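Local coordinates for protein thymidylate synthase thyX (Helicobacter pylori, PDB 3N3Y) that probably catalyses the FAD-dependent reductive methylation of dUMP to dTMP, with methylenetetrahydrofolate as methyl donor and NADPH as reductant, working as a homotetramer, at residues Tyr64-Lys70 / His165-Asn171; Gly71-Leu77 / Met158-Thr164; Leu179-Ser184 / Phe210-His216. All blocks are in the same frame, centred on the assembly; numbering follows the deposited sequence.

Contact 1 (Tyr64-Lys70 / His165-Asn171); sequences YYNFEIK and HLAYSIN. With FAD (flavin-adenine dinucleotide), chain K.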
# COMPACT_ATOMS: atom_id res chain seq x y z
N TYR A 64 -11.18 -10.73 -4.91
CA TYR A 64 -11.65 -9.42 -4.48
C TYR A 64 -13.14 -9.45 -4.12
O TYR A 64 -13.93 -10.05 -4.82
CB TYR A 64 -11.48 -8.45 -5.63
CG TYR A 64 -11.33 -7.00 -5.23
CD1 TYR A 64 -10.38 -6.62 -4.28
CD2 TYR A 64 -12.12 -6.01 -5.82
CE1 TYR A 64 -10.23 -5.30 -3.92
CE2 TYR A 64 -11.97 -4.67 -5.47
CZ TYR A 64 -11.01 -4.32 -4.52
OH TYR A 64 -10.83 -3.00 -4.16
N TYR A 65 -13.51 -8.76 -3.05
CA TYR A 65 -14.92 -8.74 -2.62
C TYR A 65 -15.47 -7.33 -2.49
O TYR A 65 -14.87 -6.50 -1.81
CB TYR A 65 -15.05 -9.44 -1.28
CG TYR A 65 -14.52 -10.84 -1.31
CD1 TYR A 65 -15.31 -11.90 -1.77
CD2 TYR A 65 -13.23 -11.12 -0.88
CE1 TYR A 65 -14.83 -13.19 -1.78
CE2 TYR A 65 -12.74 -12.41 -0.90
CZ TYR A 65 -13.54 -13.44 -1.36
OH TYR A 65 -13.03 -14.71 -1.37
N ASN A 66 -16.59 -7.07 -3.15
CA ASN A 66 -17.32 -5.82 -3.00
C ASN A 66 -18.51 -5.95 -2.05
O ASN A 66 -19.51 -6.60 -2.38
CB ASN A 66 -17.82 -5.34 -4.35
CG ASN A 66 -16.74 -5.39 -5.42
OD1 ASN A 66 -16.67 -6.36 -6.18
ND2 ASN A 66 -15.90 -4.37 -5.47
N PHE A 67 -18.43 -5.30 -0.90
CA PHE A 67 -19.49 -5.34 0.10
C PHE A 67 -20.27 -4.05 0.20
O PHE A 67 -19.82 -2.99 -0.23
CB PHE A 67 -18.92 -5.60 1.49
CG PHE A 67 -18.22 -6.91 1.64
CD1 PHE A 67 -18.93 -8.06 1.95
CD2 PHE A 67 -16.84 -6.99 1.51
CE1 PHE A 67 -18.29 -9.25 2.13
CE2 PHE A 67 -16.18 -8.19 1.68
CZ PHE A 67 -16.91 -9.33 1.99
N GLU A 68 -21.44 -4.16 0.81
CA GLU A 68 -22.19 -3.00 1.24
C GLU A 68 -22.41 -3.15 2.74
O GLU A 68 -22.78 -4.22 3.20
CB GLU A 68 -23.51 -2.93 0.48
CG GLU A 68 -24.19 -1.57 0.55
CD GLU A 68 -25.70 -1.67 0.31
OE1 GLU A 68 -26.13 -2.42 -0.61
OE2 GLU A 68 -26.47 -1.01 1.05
N ILE A 69 -22.15 -2.09 3.49
CA ILE A 69 -22.34 -2.11 4.94
C ILE A 69 -23.28 -1.00 5.37
O ILE A 69 -23.02 0.18 5.09
CB ILE A 69 -21.00 -1.97 5.70
CG1 ILE A 69 -20.00 -3.03 5.20
CG2 ILE A 69 -21.22 -2.04 7.22
CD1 ILE A 69 -18.54 -2.79 5.62
N LYS A 70 -24.38 -1.36 6.03
CA LYS A 70 -25.35 -0.38 6.51
C LYS A 70 -25.50 -0.47 8.03
O LYS A 70 -25.53 -1.56 8.60
CB LYS A 70 -26.73 -0.56 5.85
CG LYS A 70 -26.68 -0.81 4.36
CD LYS A 70 -27.90 -0.23 3.63
CE LYS A 70 -29.21 -0.84 4.12
NZ LYS A 70 -30.42 -0.31 3.41
N HIS A 165 -22.94 4.50 6.39
CA HIS A 165 -23.24 3.56 5.31
C HIS A 165 -22.05 3.62 4.36
O HIS A 165 -21.51 4.70 4.08
CB HIS A 165 -24.53 4.01 4.62
CG HIS A 165 -24.93 3.20 3.43
ND1 HIS A 165 -25.70 3.72 2.41
CD2 HIS A 165 -24.70 1.91 3.10
CE1 HIS A 165 -25.92 2.80 1.50
NE2 HIS A 165 -25.32 1.69 1.89
N LEU A 166 -21.59 2.46 3.89
CA LEU A 166 -20.45 2.46 2.99
C LEU A 166 -20.39 1.29 2.03
O LEU A 166 -20.95 0.23 2.28
CB LEU A 166 -19.14 2.50 3.79
CG LEU A 166 -18.94 1.34 4.76
CD1 LEU A 166 -17.48 1.03 4.93
CD2 LEU A 166 -19.59 1.64 6.10
N ALA A 167 -19.71 1.52 0.92
CA ALA A 167 -19.22 0.44 0.08
C ALA A 167 -17.79 0.14 0.53
O ALA A 167 -16.95 1.05 0.71
CB ALA A 167 -19.26 0.84 -1.39
N TYR A 168 -17.51 -1.13 0.74
CA TYR A 168 -16.22 -1.57 1.21
C TYR A 168 -15.71 -2.66 0.28
O TYR A 168 -16.37 -3.68 0.11
CB TYR A 168 -16.37 -2.12 2.64
CG TYR A 168 -15.08 -2.41 3.36
CD1 TYR A 168 -14.20 -1.38 3.70
CD2 TYR A 168 -14.75 -3.71 3.75
CE1 TYR A 168 -13.03 -1.64 4.37
CE2 TYR A 168 -13.59 -3.97 4.45
CZ TYR A 168 -12.72 -2.93 4.74
OH TYR A 168 -11.56 -3.17 5.41
N SER A 169 -14.54 -2.47 -0.32
CA SER A 169 -13.97 -3.51 -1.17
C SER A 169 -12.62 -3.94 -0.65
O SER A 169 -11.80 -3.12 -0.24
CB SER A 169 -13.83 -3.03 -2.62
OG SER A 169 -15.11 -2.73 -3.14
N ILE A 170 -12.38 -5.24 -0.68
CA ILE A 170 -11.19 -5.79 -0.06
C ILE A 170 -10.81 -7.13 -0.72
O ILE A 170 -11.69 -7.91 -1.15
CB ILE A 170 -11.42 -5.93 1.47
CG1 ILE A 170 -10.16 -6.41 2.21
CG2 ILE A 170 -12.62 -6.84 1.77
CD1 ILE A 170 -10.33 -6.42 3.70
N ASN A 171 -9.51 -7.40 -0.84
CA ASN A 171 -9.06 -8.68 -1.38
C ASN A 171 -8.99 -9.76 -0.29
O ASN A 171 -9.05 -9.44 0.90
CB ASN A 171 -7.76 -8.54 -2.18
CG ASN A 171 -6.52 -8.37 -1.32
OD1 ASN A 171 -6.34 -9.02 -0.29
ND2 ASN A 171 -5.62 -7.52 -1.78
PA FAD K . 5.15 -6.82 0.68
O1A FAD K . 6.29 -5.90 1.06
O2A FAD K . 4.72 -6.68 -0.76
O5B FAD K . 3.90 -6.53 1.63
C5B FAD K . 4.09 -6.41 3.02
C4B FAD K . 2.79 -6.84 3.68
O4B FAD K . 1.77 -5.96 3.27
C3B FAD K . 2.37 -8.23 3.20
O3B FAD K . 2.86 -9.25 4.04
C2B FAD K . 0.86 -8.15 3.18
O2B FAD K . 0.37 -8.37 4.48
C1B FAD K . 0.61 -6.68 2.93
N9A FAD K . 0.22 -6.35 1.54
C8A FAD K . 0.94 -5.61 0.64
N7A FAD K . 0.21 -5.51 -0.49
C5A FAD K . -0.96 -6.18 -0.32
C6A FAD K . -2.06 -6.42 -1.14
N6A FAD K . -2.18 -5.77 -2.30
N1A FAD K . -3.12 -7.16 -0.66
C2A FAD K . -3.08 -7.67 0.62
N3A FAD K . -1.99 -7.45 1.42
C4A FAD K . -0.96 -6.71 0.96
N1 FAD K . 6.11 -14.82 -6.32
C2 FAD K . 5.64 -15.36 -7.50
O2 FAD K . 4.93 -14.70 -8.23
N3 FAD K . 5.96 -16.65 -7.86
C4 FAD K . 6.76 -17.42 -7.05
O4 FAD K . 7.02 -18.56 -7.40
C4X FAD K . 7.26 -16.90 -5.86
N5 FAD K . 8.07 -17.67 -5.04
C5X FAD K . 8.56 -17.12 -3.87
C6 FAD K . 9.37 -17.88 -3.05
C7 FAD K . 9.87 -17.35 -1.87
C7M FAD K . 10.76 -18.20 -0.99
C8 FAD K . 9.55 -16.05 -1.50
C8M FAD K . 10.08 -15.48 -0.22
C9 FAD K . 8.72 -15.27 -2.31
C9A FAD K . 8.22 -15.80 -3.50
N10 FAD K . 7.41 -15.04 -4.32
C10 FAD K . 6.93 -15.58 -5.49
C1' FAD K . 7.06 -13.61 -3.98
C2' FAD K . 5.95 -13.44 -2.95
O2' FAD K . 4.75 -14.02 -3.44
C3' FAD K . 5.72 -11.96 -2.62
O3' FAD K . 5.27 -11.24 -3.75
C4' FAD K . 6.96 -11.28 -2.05
O4' FAD K . 7.57 -12.14 -1.13
C5' FAD K . 6.55 -10.07 -1.23
O5' FAD K . 5.92 -10.56 -0.06
P FAD K . 4.84 -9.68 0.75
O1P FAD K . 4.50 -10.34 2.07
O2P FAD K . 3.63 -9.48 -0.11
O3P FAD K . 5.63 -8.31 1.08
O HOH W 1 -18.28 -2.43 -2.89

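Contact 2 (Gly71-Leu77 / Met158-Thr164); sequences GLSRGAL and MPESYKT. With UMP (2'-deoxyuridine 5'-monophosphate), chain G.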
# COMPACT_ATOMS: atom_id res chain seq x y z
N GLY A 71 -25.55 0.69 8.67
CA GLY A 71 -25.83 0.73 10.10
C GLY A 71 -24.63 0.52 11.00
O GLY A 71 -24.77 0.10 12.14
N LEU A 72 -23.44 0.81 10.50
CA LEU A 72 -22.23 0.76 11.30
C LEU A 72 -22.09 2.13 11.99
O LEU A 72 -22.40 3.17 11.39
CB LEU A 72 -21.03 0.46 10.40
CG LEU A 72 -19.70 0.16 11.09
CD1 LEU A 72 -19.73 -1.22 11.72
CD2 LEU A 72 -18.51 0.33 10.14
N SER A 73 -21.64 2.15 13.23
CA SER A 73 -21.46 3.41 13.93
C SER A 73 -20.22 4.14 13.40
O SER A 73 -19.32 3.50 12.84
CB SER A 73 -21.33 3.19 15.44
OG SER A 73 -20.06 2.71 15.82
N ARG A 74 -20.18 5.46 13.57
CA ARG A 74 -19.00 6.24 13.22
C ARG A 74 -17.80 5.80 14.04
O ARG A 74 -16.66 5.81 13.55
CB ARG A 74 -19.23 7.74 13.45
CG ARG A 74 -20.42 8.32 12.73
CD ARG A 74 -20.06 8.97 11.42
NE ARG A 74 -19.16 10.11 11.60
CZ ARG A 74 -18.57 10.75 10.59
NH1 ARG A 74 -18.79 10.36 9.33
NH2 ARG A 74 -17.75 11.77 10.83
N GLY A 75 -18.05 5.44 15.30
CA GLY A 75 -17.01 4.95 16.18
C GLY A 75 -16.33 3.72 15.59
O GLY A 75 -15.10 3.60 15.62
N ALA A 76 -17.13 2.80 15.04
CA ALA A 76 -16.58 1.59 14.42
C ALA A 76 -15.93 1.91 13.07
O ALA A 76 -14.97 1.25 12.67
CB ALA A 76 -17.66 0.52 14.25
N LEU A 77 -16.46 2.91 12.38
CA LEU A 77 -15.83 3.39 11.16
C LEU A 77 -14.39 3.86 11.44
O LEU A 77 -13.51 3.64 10.63
CB LEU A 77 -16.65 4.54 10.56
CG LEU A 77 -16.04 5.21 9.32
CD1 LEU A 77 -16.01 4.19 8.17
CD2 LEU A 77 -16.80 6.47 8.93
N MET A 158 -22.00 15.73 16.80
CA MET A 158 -22.53 14.41 16.53
C MET A 158 -21.88 13.32 17.40
O MET A 158 -20.66 13.30 17.59
CB MET A 158 -22.34 14.11 15.04
CG MET A 158 -22.70 12.72 14.59
SD MET A 158 -22.48 12.61 12.80
CE MET A 158 -20.75 13.05 12.67
N PRO A 159 -22.69 12.40 17.95
CA PRO A 159 -22.11 11.33 18.77
C PRO A 159 -21.50 10.24 17.88
O PRO A 159 -21.90 10.07 16.73
CB PRO A 159 -23.33 10.77 19.50
CG PRO A 159 -24.40 10.85 18.46
CD PRO A 159 -24.14 12.21 17.77
N GLU A 160 -20.54 9.50 18.42
CA GLU A 160 -19.90 8.43 17.66
C GLU A 160 -20.84 7.27 17.33
O GLU A 160 -20.56 6.49 16.43
CB GLU A 160 -18.67 7.90 18.40
CG GLU A 160 -17.67 8.97 18.72
CD GLU A 160 -16.38 8.78 17.96
OE1 GLU A 160 -15.87 7.63 17.94
OE2 GLU A 160 -15.86 9.77 17.40
N SER A 161 -21.95 7.15 18.04
CA SER A 161 -22.89 6.09 17.73
C SER A 161 -23.73 6.39 16.49
O SER A 161 -24.55 5.58 16.08
CB SER A 161 -23.80 5.79 18.93
OG SER A 161 -24.46 6.97 19.35
N TYR A 162 -23.52 7.55 15.89
CA TYR A 162 -24.26 7.91 14.70
C TYR A 162 -24.00 6.92 13.56
O TYR A 162 -22.86 6.55 13.29
CB TYR A 162 -23.88 9.31 14.25
CG TYR A 162 -24.92 9.91 13.34
CD1 TYR A 162 -24.83 9.77 11.96
CD2 TYR A 162 -26.00 10.61 13.87
CE1 TYR A 162 -25.81 10.33 11.13
CE2 TYR A 162 -26.97 11.16 13.05
CZ TYR A 162 -26.87 11.02 11.69
OH TYR A 162 -27.83 11.59 10.89
N LYS A 163 -25.06 6.51 12.88
CA LYS A 163 -24.94 5.52 11.82
C LYS A 163 -24.32 6.03 10.52
O LYS A 163 -24.59 7.13 10.07
CB LYS A 163 -26.28 4.84 11.54
CG LYS A 163 -26.61 3.72 12.50
CD LYS A 163 -27.97 3.18 12.19
CE LYS A 163 -28.40 2.14 13.21
NZ LYS A 163 -29.72 1.59 12.81
N THR A 164 -23.49 5.19 9.93
CA THR A 164 -22.95 5.47 8.62
C THR A 164 -23.28 4.31 7.66
O THR A 164 -23.80 3.27 8.07
CB THR A 164 -21.41 5.71 8.71
OG1 THR A 164 -20.93 6.22 7.45
CG2 THR A 164 -20.68 4.43 9.06
N1 UMP G . -14.12 12.10 4.10
C2 UMP G . -12.90 12.74 4.13
N3 UMP G . -12.85 14.10 3.88
C4 UMP G . -14.02 14.80 3.63
C5 UMP G . -15.25 14.15 3.60
C6 UMP G . -15.28 12.79 3.85
O2 UMP G . -11.87 12.10 4.37
O4 UMP G . -13.96 16.01 3.42
C1' UMP G . -14.16 10.66 4.39
C2' UMP G . -13.93 10.50 5.90
C3' UMP G . -14.96 9.47 6.31
C4' UMP G . -16.06 9.61 5.27
O3' UMP G . -14.39 8.19 6.20
O4' UMP G . -15.44 10.14 4.12
C5' UMP G . -17.17 10.57 5.73
O5' UMP G . -16.57 11.69 6.35
P UMP G . -17.34 12.99 6.87
OP1 UMP G . -18.30 12.50 7.91
OP2 UMP G . -18.02 13.72 5.73
OP3 UMP G . -16.36 13.95 7.46
O HOH W 2 -20.81 8.81 7.79

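Contact 3 (Leu179-Ser184 / Phe210-His216); sequences LTLRSS and FEDCLKH. With FAD (flavin-adenine dinucleotide), chain F.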
# COMPACT_ATOMS: atom_id res chain seq x y z
N LEU A 179 -10.40 -10.17 9.46
CA LEU A 179 -11.20 -11.12 10.22
C LEU A 179 -10.47 -11.60 11.46
O LEU A 179 -11.07 -11.71 12.53
CB LEU A 179 -11.62 -12.31 9.38
CG LEU A 179 -12.55 -12.00 8.21
CD1 LEU A 179 -12.95 -13.28 7.50
CD2 LEU A 179 -13.78 -11.26 8.68
N THR A 180 -9.18 -11.85 11.34
CA THR A 180 -8.38 -12.27 12.48
C THR A 180 -8.29 -11.21 13.58
O THR A 180 -8.56 -11.49 14.75
CB THR A 180 -6.97 -12.67 12.03
OG1 THR A 180 -7.06 -13.71 11.06
CG2 THR A 180 -6.13 -13.16 13.22
N LEU A 181 -7.92 -9.98 13.20
CA LEU A 181 -7.76 -8.89 14.17
C LEU A 181 -9.08 -8.49 14.85
O LEU A 181 -9.09 -8.16 16.03
CB LEU A 181 -7.12 -7.66 13.50
CG LEU A 181 -5.62 -7.70 13.15
CD1 LEU A 181 -5.25 -6.66 12.11
CD2 LEU A 181 -4.75 -7.53 14.39
N ARG A 182 -10.18 -8.52 14.11
CA ARG A 182 -11.42 -7.93 14.59
C ARG A 182 -12.43 -8.93 15.17
O ARG A 182 -13.41 -8.52 15.77
CB ARG A 182 -12.07 -7.07 13.49
CG ARG A 182 -11.17 -5.96 12.97
CD ARG A 182 -10.77 -5.00 14.09
NE ARG A 182 -10.01 -3.87 13.58
CZ ARG A 182 -9.62 -2.82 14.31
NH1 ARG A 182 -9.94 -2.74 15.59
NH2 ARG A 182 -8.91 -1.84 13.75
N SER A 183 -12.18 -10.22 14.99
CA SER A 183 -13.00 -11.26 15.60
C SER A 183 -12.39 -11.67 16.94
O SER A 183 -12.95 -12.50 17.67
CB SER A 183 -13.14 -12.48 14.68
OG SER A 183 -11.92 -13.21 14.60
N SER A 184 -11.23 -11.10 17.26
CA SER A 184 -10.56 -11.36 18.52
C SER A 184 -11.35 -10.86 19.74
O SER A 184 -12.20 -9.96 19.61
CB SER A 184 -9.21 -10.68 18.50
OG SER A 184 -8.85 -10.29 19.81
N PHE A 210 -11.71 -18.67 4.81
CA PHE A 210 -11.72 -17.72 5.91
C PHE A 210 -12.17 -18.34 7.21
O PHE A 210 -11.96 -17.76 8.27
CB PHE A 210 -12.62 -16.53 5.56
CG PHE A 210 -12.25 -15.85 4.29
CD1 PHE A 210 -11.22 -14.92 4.26
CD2 PHE A 210 -12.92 -16.15 3.11
CE1 PHE A 210 -10.86 -14.29 3.08
CE2 PHE A 210 -12.57 -15.51 1.91
CZ PHE A 210 -11.53 -14.58 1.90
N GLU A 211 -12.79 -19.51 7.12
CA GLU A 211 -13.46 -20.11 8.28
C GLU A 211 -12.63 -20.06 9.57
O GLU A 211 -13.16 -19.83 10.65
CB GLU A 211 -13.88 -21.55 7.97
CG GLU A 211 -12.74 -22.44 7.49
CD GLU A 211 -13.22 -23.78 6.92
OE1 GLU A 211 -12.60 -24.27 5.94
OE2 GLU A 211 -14.22 -24.33 7.46
N ASP A 212 -11.32 -20.26 9.43
CA ASP A 212 -10.43 -20.42 10.58
C ASP A 212 -9.84 -19.12 11.14
O ASP A 212 -9.24 -19.12 12.22
CB ASP A 212 -9.33 -21.43 10.25
CG ASP A 212 -9.88 -22.73 9.66
OD1 ASP A 212 -10.85 -23.28 10.22
OD2 ASP A 212 -9.34 -23.19 8.63
N CYS A 213 -9.98 -18.02 10.39
CA CYS A 213 -9.61 -16.69 10.90
C CYS A 213 -10.38 -16.35 12.17
O CYS A 213 -9.82 -15.79 13.12
CB CYS A 213 -9.89 -15.60 9.85
SG CYS A 213 -8.95 -15.71 8.30
N LEU A 214 -11.67 -16.70 12.17
CA LEU A 214 -12.59 -16.41 13.27
C LEU A 214 -12.35 -17.30 14.49
O LEU A 214 -12.89 -17.04 15.57
CB LEU A 214 -14.03 -16.58 12.80
CG LEU A 214 -14.44 -15.81 11.54
CD1 LEU A 214 -15.87 -16.16 11.15
CD2 LEU A 214 -14.30 -14.32 11.78
N LYS A 215 -11.57 -18.36 14.30
CA LYS A 215 -11.21 -19.26 15.40
C LYS A 215 -10.11 -18.65 16.26
O LYS A 215 -9.03 -18.31 15.77
CB LYS A 215 -10.75 -20.62 14.85
CG LYS A 215 -11.82 -21.40 14.09
CD LYS A 215 -11.28 -22.74 13.58
CE LYS A 215 -12.36 -23.53 12.84
NZ LYS A 215 -11.84 -24.78 12.21
N HIS A 216 -10.40 -18.51 17.55
CA HIS A 216 -9.42 -18.00 18.51
C HIS A 216 -9.37 -18.91 19.74
O HIS A 216 -10.36 -19.58 20.08
CB HIS A 216 -9.74 -16.55 18.91
CG HIS A 216 -9.66 -15.57 17.78
ND1 HIS A 216 -8.47 -15.07 17.30
CD2 HIS A 216 -10.63 -14.97 17.04
CE1 HIS A 216 -8.70 -14.22 16.31
NE2 HIS A 216 -10.01 -14.15 16.14
OXT HIS A 216 -8.35 -19.00 20.43
PA FAD F . -3.68 -2.84 7.13
O1A FAD F . -4.82 -3.12 6.19
O2A FAD F . -3.44 -1.39 7.46
O5B FAD F . -2.36 -3.54 6.55
C5B FAD F . -2.41 -4.86 6.04
C4B FAD F . -0.99 -5.36 6.11
O4B FAD F . -0.19 -4.56 5.26
C3B FAD F . -0.43 -5.17 7.51
O3B FAD F . -0.68 -6.29 8.34
C2B FAD F . 1.04 -4.92 7.27
O2B FAD F . 1.67 -6.16 7.11
C1B FAD F . 1.04 -4.28 5.90
N9A FAD F . 1.20 -2.82 5.89
C8A FAD F . 0.24 -1.93 5.50
N7A FAD F . 0.78 -0.69 5.58
C5A FAD F . 2.06 -0.79 6.01
C6A FAD F . 3.03 0.16 6.28
N6A FAD F . 2.85 1.45 5.94
N1A FAD F . 4.26 -0.27 6.73
C2A FAD F . 4.52 -1.62 6.90
N3A FAD F . 3.55 -2.55 6.64
C4A FAD F . 2.34 -2.13 6.21
N1 FAD F . -4.27 1.89 16.54
C2 FAD F . -3.84 2.98 17.28
O2 FAD F . -3.35 3.97 16.73
N3 FAD F . -3.97 2.99 18.65
C4 FAD F . -4.53 1.90 19.29
O4 FAD F . -4.64 1.92 20.51
C4X FAD F . -4.95 0.79 18.55
N5 FAD F . -5.49 -0.29 19.18
C5X FAD F . -5.93 -1.38 18.47
C6 FAD F . -6.49 -2.46 19.16
C7 FAD F . -6.93 -3.57 18.45
C7M FAD F . -7.53 -4.73 19.20
C8 FAD F . -6.82 -3.60 17.06
C8M FAD F . -7.31 -4.82 16.32
C9 FAD F . -6.26 -2.53 16.38
C9A FAD F . -5.81 -1.40 17.07
N10 FAD F . -5.25 -0.31 16.42
C10 FAD F . -4.83 0.79 17.16
C1' FAD F . -5.11 -0.27 14.92
C2' FAD F . -3.84 -0.97 14.43
O2' FAD F . -2.70 -0.25 14.85
C3' FAD F . -3.82 -1.11 12.90
O3' FAD F . -3.68 0.13 12.24
C4' FAD F . -5.08 -1.78 12.36
O4' FAD F . -5.39 -2.91 13.17
C5' FAD F . -4.88 -2.23 10.92
O5' FAD F . -3.91 -3.27 10.95
P FAD F . -2.92 -3.63 9.72
O1P FAD F . -2.33 -5.00 9.94
O2P FAD F . -1.87 -2.57 9.56
O3P FAD F . -3.92 -3.70 8.47

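Contact 1 (Tyr64-Lys70 / His165-Asn171)
S169 OG is held by several groups at once: N66 ND2 donates to it over 3.0 Å, the hydroxyl oxygen lying 24° out of the N66 amide plane, a water that donates to F67 O is hydrogen-bonded to it as well, and H62 ND1 of the second subunit binds it from across the interface. The strands run antiparallel, with Y65–I170, F67–Y168 and I69–L166 as hydrogen-bonded pairs; Y65 N to I170 O measures 2.8 Å. On one face the side chains of I69 and Y168 lie side by side, I69 CD1 3.7 Å from Y168 CB. F67 brings its ring edge, at CE2, to I170 CG2. On the other face H165 NE2 donates to E68 OE2 (3.1 Å), reaching the anti side of a carboxylate turned 56° from the imidazole. H165 CG stands anti to the backbone N (chi1 176°), which carries the ring across to E68 and alongside the K70 chain, whose CD makes an off-centre CH-pi contact with it. N171 ND2 gives a nearly straight 2.8 Å bond to N1A of FAD. Strand 10-16 flanks 64-70 and strand 87-90 borders 165-171, while helices 172-182 and 74-80 pack against the face of Y65, L166, Y168 and I170.

Contact 2 (Gly71-Leu77 / Met158-Thr164)
R74 and M158 cross at about a right angle, the methyl CE of the methionine resting over one face of the guanidinium, 3.5 Å from R74 NE. The dUMP phosphate lies at the edge of the same flat group: R74 NH1 donates to OP1 over 2.6 Å, and NH2 adds a weak bond to that oxygen. Bends at chi2 (-96°) and chi3 take the arginine from its helix start to the nucleotide, and R74 NH1 also donates to a water that is hydrogen-bonded to T164 OG1. Nearer the backbone, the R74 chain runs alongside Y162, R74 CG lying 3.9 Å from Y162 CB, with the tyrosine ring turned 82° from the guanidinium. Backbone bonds also join the segments. G71 and L72 both face T164 in a G1 beta bulge, L72 O accepts from T164 N at 2.7 Å, R74 N donates to Y162 O and G75 N to E160 O. The extended K163 chain passes G71 CA with its CG and CD. S73 N-caps the helix, its OG accepting from A76 N (3.0 Å), and E190 is a second partner of that hydroxyl. At the tetramer interface, E160 and R74 form salt bridges with R74 and E160 of the fourth subunit. Strand 64-73 passes into helix 74-80 here; helix 189-201 packs on L72 and A76, helix 127-145 on M158 and Y162, and strand 87-90 on L77 and T164.

Contact 3 (Leu179-Ser184 / Phe210-His216)
In this ThyX-family subunit the C-terminal tail packs back on the last turn of helix 172-182, L179 and S183 forming the tight side of the contact. L179 CB meets C213 CB at 3.7 Å, and the L179 and F210 side chains cross at about a right angle, L179 CD1 3.8 Å from F210 CB. L214 CD2 closes in on S183 CB at 3.6 Å, and helix 189-201 backs this apolar patch through A195 and F199. Beyond it, on the looser side, D212 and K215 form a salt bridge within the tail and the terminal residue H216 lies exposed. Even there S184 CA sits over one imidazole face in a CH-pi contact, 3.9 Å from the H216 ring centroid. Turned away from the tail, L181 and R182 line the FAD site, with the flavin methyl C8M over one face of the R182 guanidinium. R182 NH2 is hydrogen-bonded to O2 of dUMP, and R182 is predicted to aid ionisation of the pyrimidine N3. S183 OG lies between its backbone N and carbonyl carbon (chi1 72°), from where it donates to L179 O over 2.7 Å, while H216 NE2 donates to S183 OG over 2.6 Å, the oxygen only 5° out of the imidazole plane.

Contacts 1 and 2 are both buried and share strands 64-73 and 163-171; contact 2 is nested within the loop that contact 1 closes, their centres about 17 Å apart. The regular backbone pairing of contact 1 gives way in contact 2 to a bulge and a helix start, and the ligand changes from the FAD adenine to the dUMP phosphate. Contact 3 is partly buried and has no strand pairing; apolar packing and a serine–histidine bond join a helix end to the C-terminal tail. Helix 172-182 follows strand 163-171 directly, and Y65 OH packs 3.4 Å from F210 CE2, bringing contacts 1 and 3 together; contacts 2 and 3 do not touch.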